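Local coordinates for protein Exo-poly-alpha-D-galacturonosidase (Thermotoga maritima, PDB 3JUR) that probably hydrolyses the alpha-1,4-linked galacturonic acid chains of pectin from their ends, as a tetrameric beta-helical glycosidase of family 28, at residues D[421-426]-D[440-445]; D[390-395]-D[417-422]; D[369-374]-D[396-401]. All coordinates share one frame; numbering follows the deposited sequence. Where two conformers were deposited one is given.

Contact 1 of 3, residues D[421-426]-D[440-445]; sequences FGQLGM and YIEGKA
At the C-terminal end of the right-handed beta-helix, strands 422-426 and 438-442 pair antiparallel, whereas most neighbouring strands of the helix run parallel. The pairing opens with a G1 beta bulge: Phe-421 and Gly-422 both face Gly-443, and Phe-421 N lies 2.9 Å from Gly-443 O. The bond from Gly-422 N to the same oxygen is weak. The tight part is the backbone ladder and the buried face with Leu-424 and Ile-441. Leu-424 N gives a nearly straight bond to Ile-441 O (2.8 Å, 175°), and Ile-441 N returns one to Leu-424 O. Leu-424 also packs on Ile-403 and Ile-405, Ile-441 on Leu-419. A second subunit adds its own strand antiparallel to 440-445, so the sheet runs on across the interface.

The other face, with Gln-423, Tyr-440 and Glu-442, is looser and partly exposed. Beyond the bulge, at the corner of the chain, Phe-421 and Lys-444 run side by side, with Lys-444 CE 3.6 Å from Phe-421 CE1. Gln-423 has CG anti to the backbone N (chi1 -175°), and Gln-423 OE1 accepts from Asp-402 N. The side chains of Gln-423 and Tyr-440 cross obliquely, amide and ring planes 59° apart. Gln-423 NE2 donates in the amide plane to Tyr-440 OH at 3.1 Å.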
loop_
_atom_site.group_PDB
_atom_site.type_symbol
_atom_site.label_atom_id
_atom_site.label_comp_id
_atom_site.label_asym_id
_atom_site.label_seq_id
_atom_site.Cartn_x
_atom_site.Cartn_y
_atom_site.Cartn_z
ATOM N N PHE D 421 -26.222 -7.551 -1.068
ATOM C CA PHE D 421 -26.825 -8.585 -1.918
ATOM C C PHE D 421 -26.091 -8.704 -3.260
ATOM O O PHE D 421 -26.668 -8.533 -4.343
ATOM C CB PHE D 421 -28.324 -8.334 -2.114
ATOM C CG PHE D 421 -29.097 -8.187 -0.821
ATOM C CD1 PHE D 421 -29.048 -9.174 0.161
ATOM C CD2 PHE D 421 -29.895 -7.070 -0.602
ATOM C CE1 PHE D 421 -29.771 -9.048 1.354
ATOM C CE2 PHE D 421 -30.626 -6.933 0.592
ATOM C CZ PHE D 421 -30.561 -7.924 1.567
ATOM N N GLY D 422 -24.802 -9.000 -3.172
ATOM C CA GLY D 422 -23.968 -9.121 -4.349
ATOM C C GLY D 422 -22.814 -10.074 -4.134
ATOM O O GLY D 422 -22.520 -10.482 -3.005
ATOM N N GLN D 423 -22.166 -10.419 -5.236
ATOM C CA GLN D 423 -21.016 -11.303 -5.257
ATOM C C GLN D 423 -19.917 -10.530 -5.990
ATOM O O GLN D 423 -20.038 -10.258 -7.181
ATOM C CB GLN D 423 -21.393 -12.595 -5.994
ATOM C CG GLN D 423 -20.328 -13.695 -6.019
ATOM C CD GLN D 423 -20.657 -14.792 -7.026
ATOM O OE1 GLN D 423 -21.130 -14.513 -8.132
ATOM N NE2 GLN D 423 -20.407 -16.047 -6.647
ATOM N N LEU D 424 -18.872 -10.134 -5.266
ATOM C CA LEU D 424 -17.814 -9.310 -5.848
ATOM C C LEU D 424 -16.460 -10.008 -5.762
ATOM O O LEU D 424 -16.054 -10.485 -4.693
ATOM C CB LEU D 424 -17.758 -7.924 -5.168
ATOM C CG LEU D 424 -16.665 -6.910 -5.536
ATOM C CD1 LEU D 424 -16.772 -6.457 -6.987
ATOM C CD2 LEU D 424 -16.689 -5.691 -4.584
ATOM N N GLY D 425 -15.779 -10.073 -6.903
ATOM C CA GLY D 425 -14.399 -10.529 -6.951
ATOM C C GLY D 425 -13.457 -9.439 -7.428
ATOM O O GLY D 425 -13.777 -8.676 -8.359
ATOM N N MET D 426 -12.302 -9.356 -6.773
ATOM C CA MET D 426 -11.229 -8.444 -7.172
ATOM C C MET D 426 -9.903 -9.206 -7.207
ATOM O O MET D 426 -9.609 -9.994 -6.303
ATOM C CB MET D 426 -11.140 -7.242 -6.226
ATOM C CG MET D 426 -12.467 -6.489 -6.050
ATOM S SD MET D 426 -12.327 -4.881 -5.243
ATOM C CE MET D 426 -11.878 -3.853 -6.626
ATOM N N TYR D 440 -12.535 -11.340 -2.502
ATOM C CA TYR D 440 -13.828 -11.930 -2.850
ATOM C C TYR D 440 -14.799 -11.775 -1.694
ATOM O O TYR D 440 -14.497 -12.165 -0.571
ATOM C CB TYR D 440 -13.698 -13.411 -3.218
ATOM C CG TYR D 440 -15.038 -14.088 -3.431
ATOM C CD1 TYR D 440 -15.736 -13.928 -4.622
ATOM C CD2 TYR D 440 -15.614 -14.874 -2.433
ATOM C CE1 TYR D 440 -16.955 -14.531 -4.819
ATOM C CE2 TYR D 440 -16.840 -15.482 -2.621
ATOM C CZ TYR D 440 -17.504 -15.310 -3.816
ATOM O OH TYR D 440 -18.722 -15.916 -4.015
ATOM N N ILE D 441 -15.961 -11.192 -1.973
ATOM C CA ILE D 441 -16.995 -11.020 -0.957
ATOM C C ILE D 441 -18.344 -11.442 -1.528
ATOM O O ILE D 441 -18.705 -11.027 -2.625
ATOM C CB ILE D 441 -17.096 -9.552 -0.425
ATOM C CG1 ILE D 441 -15.781 -9.085 0.205
ATOM C CG2 ILE D 441 -18.198 -9.443 0.624
ATOM C CD1 ILE D 441 -15.684 -7.554 0.394
ATOM N N GLU D 442 -19.071 -12.283 -0.791
ATOM C CA GLU D 442 -20.462 -12.595 -1.128
ATOM C C GLU D 442 -21.360 -12.275 0.056
ATOM O O GLU D 442 -21.187 -12.824 1.146
ATOM C CB GLU D 442 -20.627 -14.061 -1.549
ATOM C CG GLU D 442 -22.044 -14.402 -2.013
ATOM C CD GLU D 442 -22.175 -15.803 -2.601
ATOM O OE1 GLU D 442 -22.552 -15.893 -3.788
ATOM O OE2 GLU D 442 -21.913 -16.806 -1.887
ATOM N N GLY D 443 -22.308 -11.370 -0.170
ATOM C CA GLY D 443 -23.254 -10.957 0.854
ATOM C C GLY D 443 -23.358 -9.450 0.996
ATOM O O GLY D 443 -23.778 -8.749 0.063
ATOM N N LYS D 444 -22.993 -8.961 2.179
ATOM C CA LYS D 444 -23.036 -7.537 2.504
ATOM C C LYS D 444 -21.661 -7.084 2.964
ATOM O O LYS D 444 -20.954 -7.828 3.648
ATOM C CB LYS D 444 -24.044 -7.259 3.629
ATOM C CG LYS D 444 -25.477 -7.677 3.329
ATOM C CD LYS D 444 -26.416 -7.339 4.489
ATOM C CE LYS D 444 -27.847 -7.696 4.133
ATOM N NZ LYS D 444 -28.819 -7.332 5.202
ATOM N N ALA D 445 -21.281 -5.863 2.597
ATOM C CA ALA D 445 -20.031 -5.304 3.076
ATOM C C ALA D 445 -19.956 -3.778 2.988
ATOM O O ALA D 445 -20.582 -3.141 2.129
ATOM C CB ALA D 445 -18.830 -5.955 2.363
#

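Contact 2 of 3, residues D[390-395]-D[417-422]; sequences VRIEGL and VLLEFG
Strands 388-393 and 415-419 are parallel neighbours on one face of the beta-helix, on successive coils. Four backbone bonds join them, from Leu-418 N to Val-390 O at one end to Gly-394 N to Glu-420 O at the other. The residues pair in register, Val-390 with Val-417 through Glu-393 with Glu-420. On the buried face Ile-392 and Leu-419 point the same way, and Leu-419 CD1 touches Ile-392 CB at 3.8 Å.

On the outer face Arg-391 and Leu-418 also run alongside, both with CG anti to the backbone N. Glu-393 instead has CG anti to its carbonyl carbon (chi1 -67°). This turns it obliquely across Leu-418, whose CD2 meets Glu-393 CG at 3.5 Å. The carboxylate thereby reaches back to Arg-391, whose NE comes from above its plane to Glu-393 OE2 (3.1 Å) in a salt bridge. Arg-391 has a second acid in Glu-354. Glu-393 OE1 and Glu-420 OE1 are 4.7 Å apart; the salt bridge of Glu-420 to Arg-361 probably eases this like-charge approach.

Beyond the strands, Phe-421 CB lies 3.4 Å from Leu-395 O. A water bridges the carboxylates of Glu-393 and Glu-420: it donates to Glu-393 OE1 at 2.8 Å and, weakly, to Glu-420 OE1 at 2.7 Å.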
loop_
_atom_site.group_PDB
_atom_site.type_symbol
_atom_site.label_atom_id
_atom_site.label_comp_id
_atom_site.label_asym_id
_atom_site.label_seq_id
_atom_site.Cartn_x
_atom_site.Cartn_y
_atom_site.Cartn_z
ATOM N N VAL D 390 -16.537 1.546 -5.391
ATOM C CA VAL D 390 -17.443 0.476 -5.817
ATOM C C VAL D 390 -18.699 0.463 -4.931
ATOM O O VAL D 390 -18.617 0.279 -3.710
ATOM C CB VAL D 390 -16.763 -0.912 -5.779
ATOM C CG1 VAL D 390 -17.724 -1.998 -6.256
ATOM C CG2 VAL D 390 -15.493 -0.936 -6.619
ATOM N N ARG D 391 -19.853 0.678 -5.558
ATOM C CA ARG D 391 -21.136 0.640 -4.878
ATOM C C ARG D 391 -22.061 -0.312 -5.640
ATOM O O ARG D 391 -22.490 -0.010 -6.758
ATOM C CB ARG D 391 -21.726 2.048 -4.805
ATOM C CG ARG D 391 -22.994 2.170 -3.966
ATOM C CD ARG D 391 -23.529 3.592 -4.026
ATOM N NE ARG D 391 -24.751 3.744 -3.250
ATOM C CZ ARG D 391 -25.401 4.893 -3.064
ATOM N NH1 ARG D 391 -24.966 6.027 -3.611
ATOM N NH2 ARG D 391 -26.503 4.904 -2.327
ATOM N N ILE D 392 -22.329 -1.478 -5.045
ATOM C CA ILE D 392 -23.102 -2.531 -5.718
ATOM C C ILE D 392 -24.256 -2.963 -4.827
ATOM O O ILE D 392 -24.046 -3.461 -3.722
ATOM C CB ILE D 392 -22.217 -3.754 -6.120
ATOM C CG1 ILE D 392 -21.173 -3.332 -7.157
ATOM C CG2 ILE D 392 -23.093 -4.926 -6.652
ATOM C CD1 ILE D 392 -20.039 -4.336 -7.357
ATOM N N GLU D 393 -25.476 -2.736 -5.300
ATOM C CA GLU D 393 -26.659 -3.055 -4.508
ATOM C C GLU D 393 -27.682 -3.894 -5.277
ATOM O O GLU D 393 -28.339 -3.418 -6.222
ATOM C CB GLU D 393 -27.275 -1.774 -3.928
ATOM C CG GLU D 393 -26.363 -1.126 -2.888
ATOM C CD GLU D 393 -26.720 0.315 -2.553
ATOM O OE1 GLU D 393 -27.181 0.550 -1.411
ATOM O OE2 GLU D 393 -26.535 1.209 -3.410
ATOM N N GLY D 394 -27.781 -5.154 -4.874
ATOM C CA GLY D 394 -28.775 -6.078 -5.414
ATOM C C GLY D 394 -30.008 -6.153 -4.529
ATOM O O GLY D 394 -30.258 -5.264 -3.713
ATOM N N LEU D 395 -30.784 -7.215 -4.697
ATOM C CA LEU D 395 -31.973 -7.449 -3.866
ATOM C C LEU D 395 -31.834 -8.762 -3.104
ATOM O O LEU D 395 -31.110 -9.653 -3.540
ATOM C CB LEU D 395 -33.244 -7.442 -4.730
ATOM C CG LEU D 395 -33.404 -6.251 -5.688
ATOM C CD1 LEU D 395 -34.435 -6.542 -6.779
ATOM C CD2 LEU D 395 -33.744 -4.969 -4.928
ATOM N N VAL D 417 -15.691 0.099 -0.812
ATOM C CA VAL D 417 -16.740 -0.833 -1.229
ATOM C C VAL D 417 -18.014 -0.667 -0.387
ATOM O O VAL D 417 -17.974 -0.647 0.852
ATOM C CB VAL D 417 -16.265 -2.328 -1.210
ATOM C CG1 VAL D 417 -17.396 -3.292 -1.652
ATOM C CG2 VAL D 417 -15.043 -2.529 -2.103
ATOM N N LEU D 418 -19.133 -0.508 -1.082
ATOM C CA LEU D 418 -20.438 -0.728 -0.485
ATOM C C LEU D 418 -21.050 -1.868 -1.276
ATOM O O LEU D 418 -21.255 -1.750 -2.489
ATOM C CB LEU D 418 -21.315 0.533 -0.526
ATOM C CG LEU D 418 -22.707 0.428 0.119
ATOM C CD1 LEU D 418 -23.236 1.782 0.554
ATOM C CD2 LEU D 418 -23.698 -0.214 -0.843
ATOM N N LEU D 419 -21.296 -2.981 -0.592
ATOM C CA LEU D 419 -21.897 -4.155 -1.209
ATOM C C LEU D 419 -23.108 -4.593 -0.404
ATOM O O LEU D 419 -23.017 -4.770 0.808
ATOM C CB LEU D 419 -20.895 -5.315 -1.301
ATOM C CG LEU D 419 -21.410 -6.598 -1.981
ATOM C CD1 LEU D 419 -21.532 -6.417 -3.503
ATOM C CD2 LEU D 419 -20.530 -7.807 -1.650
ATOM N N GLU D 420 -24.240 -4.757 -1.080
ATOM C CA GLU D 420 -25.408 -5.363 -0.459
ATOM C C GLU D 420 -26.098 -6.284 -1.452
ATOM O O GLU D 420 -26.512 -5.851 -2.540
ATOM C CB GLU D 420 -26.381 -4.309 0.089
ATOM C CG GLU D 420 -27.349 -4.899 1.134
ATOM C CD GLU D 420 -28.360 -3.903 1.696
ATOM O OE1 GLU D 420 -28.990 -3.151 0.915
ATOM O OE2 GLU D 420 -28.542 -3.894 2.929
ATOM N N PHE D 421 -26.222 -7.551 -1.068
ATOM C CA PHE D 421 -26.825 -8.585 -1.918
ATOM C C PHE D 421 -26.091 -8.704 -3.260
ATOM O O PHE D 421 -26.668 -8.533 -4.343
ATOM C CB PHE D 421 -28.324 -8.334 -2.114
ATOM C CG PHE D 421 -29.097 -8.187 -0.821
ATOM C CD1 PHE D 421 -29.048 -9.174 0.161
ATOM C CD2 PHE D 421 -29.895 -7.070 -0.602
ATOM C CE1 PHE D 421 -29.771 -9.048 1.354
ATOM C CE2 PHE D 421 -30.626 -6.933 0.592
ATOM C CZ PHE D 421 -30.561 -7.924 1.567
ATOM N N GLY D 422 -24.802 -9.000 -3.172
ATOM C CA GLY D 422 -23.968 -9.121 -4.349
ATOM C C GLY D 422 -22.814 -10.074 -4.134
ATOM O O GLY D 422 -22.520 -10.482 -3.005
HETATM O O HOH W 1 -27.207 -1.131 0.863
#

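Contact 3 of 3, residues D[369-374]-D[396-401]; sequences YLPVVR and ENDYVK
This is a contact between loops that run into strands, on adjacent coils of the beta-helix. Segments 369-374 and 396-401 each lead into a strand, 372-379 and 400-406, and these two strands pair in parallel further along. Within the contact the backbone offers one cross-segment hydrogen bond, from Lys-401 N to Val-373 O (3.1 Å, 171°). Before that point the chains spread apart, and a side chain and a water span the gap.

The side chain is that of Asp-398, which is buried. Its CG is anti to the backbone N (chi1 -171°), which places the carboxylate beside the Pro-371 carbonyl. Asp-398 OD2 lies only 2.5 Å from Pro-371 O. Two oxygens this close suggest that the acid is protonated and donates to the carbonyl, although the hydrogen is not seen. Its burial, with Leu-360 and Pro-371 CD close by, would be consistent with a neutral acid. The water accepts from Val-373 N at 2.9 Å and also lies within bonding distance of Asp-398 OD1 and Tyr-399 O.

Apolar contacts flank this polar centre. Val-373 and Val-400 meet through their CG1 methyls and share Ile-358 and Leu-360 as neighbours. On the exposed side, Leu-370 crosses Asn-397 at about a right angle, its CD2 methyl 3.5 Å from Asn-397 OD1. Arg-374 turns away to a salt bridge with Glu-339. Lys-401 bends at its last torsion (chi4 78°), so that Lys-401 NZ donates to a lone pair of Tyr-399 O at 3.1 Å.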
loop_
_atom_site.group_PDB
_atom_site.type_symbol
_atom_site.label_atom_id
_atom_site.label_comp_id
_atom_site.label_asym_id
_atom_site.label_seq_id
_atom_site.Cartn_x
_atom_site.Cartn_y
_atom_site.Cartn_z
ATOM N N TYR D 369 -40.967 -8.443 -11.667
ATOM C CA TYR D 369 -40.034 -8.823 -12.731
ATOM C C TYR D 369 -38.579 -8.572 -12.342
ATOM O O TYR D 369 -38.004 -7.530 -12.662
ATOM C CB TYR D 369 -40.408 -8.126 -14.045
ATOM C CG TYR D 369 -41.860 -8.317 -14.431
ATOM C CD1 TYR D 369 -42.269 -9.424 -15.174
ATOM C CD2 TYR D 369 -42.833 -7.396 -14.032
ATOM C CE1 TYR D 369 -43.623 -9.608 -15.516
ATOM C CE2 TYR D 369 -44.169 -7.566 -14.367
ATOM C CZ TYR D 369 -44.560 -8.670 -15.106
ATOM O OH TYR D 369 -45.888 -8.823 -15.431
ATOM N N LEU D 370 -37.995 -9.547 -11.645
ATOM C CA LEU D 370 -36.636 -9.442 -11.119
ATOM C C LEU D 370 -35.605 -9.465 -12.255
ATOM O O LEU D 370 -35.596 -10.392 -13.062
ATOM C CB LEU D 370 -36.359 -10.553 -10.092
ATOM C CG LEU D 370 -37.186 -10.577 -8.795
ATOM C CD1 LEU D 370 -37.145 -11.953 -8.127
ATOM C CD2 LEU D 370 -36.756 -9.479 -7.815
ATOM N N PRO D 371 -34.755 -8.427 -12.337
ATOM C CA PRO D 371 -33.762 -8.356 -13.415
ATOM C C PRO D 371 -32.557 -9.264 -13.171
ATOM O O PRO D 371 -32.108 -9.418 -12.031
ATOM C CB PRO D 371 -33.337 -6.885 -13.408
ATOM C CG PRO D 371 -33.609 -6.410 -12.031
ATOM C CD PRO D 371 -34.729 -7.229 -11.472
ATOM N N VAL D 372 -32.047 -9.863 -14.239
ATOM C CA VAL D 372 -30.837 -10.666 -14.145
ATOM C C VAL D 372 -29.659 -9.718 -14.352
ATOM O O VAL D 372 -29.539 -9.111 -15.412
ATOM C CB VAL D 372 -30.818 -11.807 -15.201
ATOM C CG1 VAL D 372 -29.511 -12.599 -15.113
ATOM C CG2 VAL D 372 -32.026 -12.738 -15.031
ATOM N N VAL D 373 -28.822 -9.561 -13.327
ATOM C CA VAL D 373 -27.640 -8.688 -13.420
ATOM C C VAL D 373 -26.414 -9.502 -13.030
ATOM O O VAL D 373 -26.212 -9.828 -11.847
ATOM C CB VAL D 373 -27.760 -7.402 -12.543
ATOM C CG1 VAL D 373 -26.552 -6.491 -12.743
ATOM C CG2 VAL D 373 -29.051 -6.630 -12.872
ATOM N N ARG D 374 -25.621 -9.864 -14.040
ATOM C CA ARG D 374 -24.445 -10.720 -13.848
ATOM C C ARG D 374 -23.358 -10.525 -14.904
ATOM O O ARG D 374 -23.594 -9.911 -15.953
ATOM C CB ARG D 374 -24.843 -12.199 -13.752
ATOM C CG ARG D 374 -26.102 -12.564 -14.510
ATOM C CD ARG D 374 -25.870 -13.313 -15.806
ATOM N NE ARG D 374 -25.891 -14.761 -15.605
ATOM C CZ ARG D 374 -26.459 -15.644 -16.423
ATOM N NH1 ARG D 374 -27.089 -15.255 -17.524
ATOM N NH2 ARG D 374 -26.405 -16.934 -16.134
ATOM N N GLU D 396 -32.514 -8.866 -1.963
ATOM C CA GLU D 396 -32.498 -10.072 -1.127
ATOM C C GLU D 396 -32.830 -11.364 -1.905
ATOM O O GLU D 396 -32.206 -12.407 -1.692
ATOM C CB GLU D 396 -33.437 -9.885 0.081
ATOM C CG GLU D 396 -33.591 -11.110 0.964
ATOM C CD GLU D 396 -33.913 -10.784 2.424
ATOM O OE1 GLU D 396 -34.357 -9.645 2.727
ATOM O OE2 GLU D 396 -33.718 -11.686 3.272
ATOM N N ASN D 397 -33.801 -11.280 -2.810
ATOM C CA ASN D 397 -34.157 -12.390 -3.696
ATOM C C ASN D 397 -33.553 -12.293 -5.118
ATOM O O ASN D 397 -34.012 -12.968 -6.042
ATOM C CB ASN D 397 -35.688 -12.503 -3.779
ATOM C CG ASN D 397 -36.346 -11.227 -4.293
ATOM O OD1 ASN D 397 -35.682 -10.203 -4.524
ATOM N ND2 ASN D 397 -37.655 -11.282 -4.475
ATOM N N ASP D 398 -32.530 -11.459 -5.289
ATOM C CA ASP D 398 -31.919 -11.237 -6.600
ATOM C C ASP D 398 -30.538 -10.589 -6.430
ATOM O O ASP D 398 -30.375 -9.384 -6.602
ATOM C CB ASP D 398 -32.846 -10.371 -7.477
ATOM C CG ASP D 398 -32.391 -10.274 -8.924
ATOM O OD1 ASP D 398 -31.490 -11.031 -9.356
ATOM O OD2 ASP D 398 -32.950 -9.421 -9.644
ATOM N N TYR D 399 -29.553 -11.398 -6.059
ATOM C CA TYR D 399 -28.179 -10.930 -5.923
ATOM C C TYR D 399 -27.607 -10.465 -7.257
ATOM O O TYR D 399 -27.911 -11.050 -8.297
ATOM C CB TYR D 399 -27.293 -12.060 -5.399
ATOM C CG TYR D 399 -27.159 -12.157 -3.890
ATOM C CD1 TYR D 399 -28.283 -12.165 -3.058
ATOM C CD2 TYR D 399 -25.908 -12.291 -3.301
ATOM C CE1 TYR D 399 -28.153 -12.282 -1.669
ATOM C CE2 TYR D 399 -25.771 -12.409 -1.911
ATOM C CZ TYR D 399 -26.892 -12.401 -1.112
ATOM O OH TYR D 399 -26.752 -12.509 0.247
ATOM N N VAL D 400 -26.778 -9.422 -7.211
ATOM C CA VAL D 400 -25.851 -9.102 -8.297
ATOM C C VAL D 400 -24.762 -10.197 -8.304
ATOM O O VAL D 400 -24.156 -10.497 -7.264
ATOM C CB VAL D 400 -25.230 -7.698 -8.104
ATOM C CG1 VAL D 400 -24.283 -7.344 -9.248
ATOM C CG2 VAL D 400 -26.314 -6.638 -8.029
ATOM N N LYS D 401 -24.549 -10.823 -9.460
ATOM C CA LYS D 401 -23.668 -11.990 -9.537
ATOM C C LYS D 401 -22.487 -11.766 -10.463
ATOM O O LYS D 401 -22.587 -11.020 -11.450
ATOM C CB LYS D 401 -24.444 -13.228 -10.007
ATOM C CG LYS D 401 -25.534 -13.703 -9.052
ATOM C CD LYS D 401 -26.564 -14.545 -9.801
ATOM C CE LYS D 401 -27.707 -15.034 -8.898
ATOM N NZ LYS D 401 -28.734 -13.979 -8.624
HETATM O O HOH W 2 -29.153 -10.931 -10.799
#

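All three contacts lie near the C-terminal end of the beta-helix. Contacts 1 and 2 share Phe-421 and Gly-422, where the chain turns a corner between strands 415-419 and 422-426. Contact 3 adjoins both through strand 400-406, the parallel neighbour of 422-426; Gln-423 N probably bonds to Val-400 O. Each contact mixes buried and more open residues, but only contact 3 includes fully exposed ones. Contact 2 is regular parallel pairing with salt bridges on its outer face. Contact 1 is antiparallel and alone meets a second subunit. Contact 3 has little ladder and relies on a buried acid and a water instead.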